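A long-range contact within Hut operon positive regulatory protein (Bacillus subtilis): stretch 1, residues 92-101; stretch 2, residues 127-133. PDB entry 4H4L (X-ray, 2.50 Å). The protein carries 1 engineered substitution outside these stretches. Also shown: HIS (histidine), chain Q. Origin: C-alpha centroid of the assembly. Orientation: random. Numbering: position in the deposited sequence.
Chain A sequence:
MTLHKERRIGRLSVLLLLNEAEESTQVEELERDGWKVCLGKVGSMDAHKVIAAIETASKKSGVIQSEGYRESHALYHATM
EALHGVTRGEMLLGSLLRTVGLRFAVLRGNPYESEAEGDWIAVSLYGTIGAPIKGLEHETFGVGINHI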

# COMPACT_ATOMS: atom_id res chain seq x y z
N LEU A 92 4.66 -9.49 1.22
CA LEU A 92 4.28 -10.78 1.77
C LEU A 92 4.68 -11.85 0.78
O LEU A 92 4.55 -11.66 -0.42
CB LEU A 92 2.76 -10.86 1.93
CG LEU A 92 2.09 -9.83 2.83
CD1 LEU A 92 0.67 -9.60 2.35
CD2 LEU A 92 2.12 -10.29 4.27
N LEU A 93 5.16 -12.97 1.31
CA LEU A 93 5.46 -14.14 0.53
C LEU A 93 4.48 -15.24 0.86
O LEU A 93 3.44 -15.32 0.26
CB LEU A 93 6.90 -14.58 0.79
CG LEU A 93 7.91 -13.47 0.49
CD1 LEU A 93 9.30 -13.85 1.00
CD2 LEU A 93 7.93 -13.14 -0.99
N GLY A 94 4.83 -16.10 1.82
CA GLY A 94 4.04 -17.24 2.21
C GLY A 94 2.59 -16.89 2.53
O GLY A 94 1.68 -17.61 2.13
N SER A 95 2.34 -15.77 3.19
CA SER A 95 0.96 -15.46 3.47
C SER A 95 0.19 -15.03 2.21
O SER A 95 -1.00 -14.82 2.27
CB SER A 95 0.83 -14.45 4.63
OG SER A 95 1.11 -13.15 4.18
N LEU A 96 0.89 -14.88 1.08
CA LEU A 96 0.25 -14.78 -0.23
C LEU A 96 0.66 -15.90 -1.19
O LEU A 96 0.57 -15.71 -2.42
CB LEU A 96 0.53 -13.44 -0.90
CG LEU A 96 -0.27 -12.23 -0.47
CD1 LEU A 96 0.16 -11.04 -1.30
CD2 LEU A 96 -1.77 -12.50 -0.57
N LEU A 97 1.10 -17.04 -0.62
CA LEU A 97 1.37 -18.28 -1.33
C LEU A 97 2.38 -18.04 -2.43
O LEU A 97 2.23 -18.52 -3.55
CB LEU A 97 0.08 -18.90 -1.90
CG LEU A 97 0.09 -20.35 -2.44
CD1 LEU A 97 0.26 -21.41 -1.36
CD2 LEU A 97 -1.21 -20.64 -3.12
N ARG A 98 3.40 -17.27 -2.10
CA ARG A 98 4.57 -17.20 -2.95
C ARG A 98 5.82 -17.27 -2.11
O ARG A 98 5.78 -17.13 -0.84
CB ARG A 98 4.57 -15.94 -3.81
CG ARG A 98 4.69 -14.68 -3.01
CD ARG A 98 4.31 -13.53 -3.88
NE ARG A 98 4.20 -12.30 -3.13
CZ ARG A 98 4.03 -11.10 -3.69
NH1 ARG A 98 3.98 -10.99 -5.01
NH2 ARG A 98 3.93 -10.02 -2.93
N THR A 99 6.94 -17.48 -2.81
CA THR A 99 8.22 -17.71 -2.16
C THR A 99 9.34 -17.19 -3.02
O THR A 99 9.15 -17.03 -4.24
CB THR A 99 8.40 -19.19 -1.83
OG1 THR A 99 9.53 -19.34 -0.98
CG2 THR A 99 8.58 -20.04 -3.09
N VAL A 100 10.48 -16.90 -2.38
CA VAL A 100 11.67 -16.35 -3.02
C VAL A 100 12.91 -17.24 -2.86
O VAL A 100 13.13 -17.85 -1.83
CB VAL A 100 12.05 -14.98 -2.46
CG1 VAL A 100 11.05 -13.92 -2.86
CG2 VAL A 100 12.18 -15.05 -0.95
N GLY A 101 13.72 -17.28 -3.90
CA GLY A 101 15.08 -17.76 -3.79
C GLY A 101 15.91 -16.55 -4.20
O GLY A 101 16.00 -16.22 -5.40
N GLY A 127 16.79 -12.81 -7.82
CA GLY A 127 16.44 -14.21 -7.77
C GLY A 127 15.06 -14.46 -8.31
O GLY A 127 14.55 -13.72 -9.13
N THR A 128 14.43 -15.52 -7.87
CA THR A 128 13.08 -15.75 -8.31
C THR A 128 12.04 -15.63 -7.20
O THR A 128 12.37 -15.58 -6.01
CB THR A 128 12.93 -17.14 -8.90
OG1 THR A 128 12.89 -18.06 -7.81
CG2 THR A 128 14.07 -17.45 -9.85
N ILE A 129 10.79 -15.56 -7.66
CA ILE A 129 9.60 -15.52 -6.87
C ILE A 129 8.62 -16.42 -7.64
O ILE A 129 8.64 -16.44 -8.88
CB ILE A 129 9.07 -14.08 -6.75
CG1 ILE A 129 7.97 -14.00 -5.67
CG2 ILE A 129 8.66 -13.51 -8.11
CD1 ILE A 129 7.83 -12.62 -5.07
N GLY A 130 7.80 -17.17 -6.91
CA GLY A 130 6.92 -18.15 -7.54
C GLY A 130 6.16 -18.94 -6.50
O GLY A 130 6.28 -18.66 -5.29
N ALA A 131 5.40 -19.92 -6.96
CA ALA A 131 4.51 -20.69 -6.12
C ALA A 131 5.31 -21.60 -5.22
O ALA A 131 6.44 -21.94 -5.57
CB ALA A 131 3.56 -21.51 -6.97
N PRO A 132 4.73 -21.99 -4.05
CA PRO A 132 5.45 -22.80 -3.05
C PRO A 132 6.06 -24.07 -3.62
O PRO A 132 7.06 -24.55 -3.09
CB PRO A 132 4.37 -23.14 -2.02
CG PRO A 132 3.43 -21.98 -2.12
CD PRO A 132 3.36 -21.69 -3.59
N ILE A 133 5.48 -24.58 -4.70
CA ILE A 133 6.13 -25.59 -5.53
C ILE A 133 7.16 -24.90 -6.43
O ILE A 133 6.79 -24.31 -7.45
CB ILE A 133 5.14 -26.28 -6.47
CG1 ILE A 133 3.79 -26.62 -5.79
CG2 ILE A 133 5.81 -27.46 -7.17
CD1 ILE A 133 3.84 -27.37 -4.49
N HIS Q . 2.56 -17.47 -6.07
CA HIS Q . 2.91 -16.69 -7.28
C HIS Q . 3.16 -17.67 -8.33
O HIS Q . 2.42 -18.64 -8.35
CB HIS Q . 4.16 -15.85 -7.06
CG HIS Q . 4.27 -14.62 -7.96
ND1 HIS Q . 4.47 -13.36 -7.47
CD2 HIS Q . 4.22 -14.49 -9.32
CE1 HIS Q . 4.53 -12.50 -8.47
NE2 HIS Q . 4.41 -13.18 -9.59
OXT HIS Q . 4.08 -17.52 -9.14

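Two short strands that pair edge to edge can satisfy each other's backbone polarity and still leave their side chains free for separate tasks. The contact between residues 99-101 and 128-130 of the Hut operon positive regulatory protein illustrates the principle. The strands run antiparallel, their axes 158° apart in direction and 4.8 Å apart at closest approach, and the two stretches together bury 473 Å². The residues most covered by the opposite stretch are Ile-129, Pro-132 and Thr-99, each of which solves a different part of the packing problem.

Thr-99 supplies one of the two hydrogen-bonded pairs. Its N donates to Gly-130 O at 2.8 Å, and Gly-130 N returns the bond to Thr-99 O at 3.0 Å. Two residues further along, the pattern repeats: Gly-101 N reaches Thr-128 O, and Thr-128 N reaches Gly-101 O, both at 3.0 Å. Between these rings lies the non-hydrogen-bonded pair Val-100 and Ile-129, where the alpha carbons draw closer. Ile-129 CA sits 3.1 Å from Thr-99 O, and Val-100 CA 3.2 Å from Thr-128 O, each as a CA-H...O contact. At the corner of the chain, Gly-127 CA makes another, 3.1 Å from Gly-101 O; a beta carbon here would collide with that same oxygen, and the backbone angles by themselves also call for glycine.

Because neighbouring residues alternate in a strand, Val-100 and Ile-129 share one face of the sheet while Thr-99 and Thr-128 lie on the other. Ile-129 extends its chain so that CD1 meets Val-100 CG1 and Leu-93 CD2, each at 4.1 Å, a buried apolar cluster. The same CD1 lies 3.8 Å from Arg-98 CD, packing along a side chain whose guanidinium also lies beside the isoleucine, obliquely, and is held in place by hydrogen bonds: Arg-98 NE and NH2 donate to Leu-92 O at 2.8 and 3.1 Å, and NH1 makes a weak hydrogen bond to ND1 of the bound histidine at 3.5 Å.

Pro-132 closes the contact beyond the strand, where hydrogen bonding between the stretches has ceased and apolar packing takes over. Its CG rests 3.3 Å from Leu-97 CD1, closer than the usual carbon-carbon contact; the leucine side chain leaves its backbone sideways but brings its end nearer to the other stretch. The methyl Thr-99 CG2 lies 4.2 Å from Pro-132 CA and also faces the carbonyl, 3.8 Å from Ala-131 O, so Thr-99 joins both the ladder and the packing beyond it.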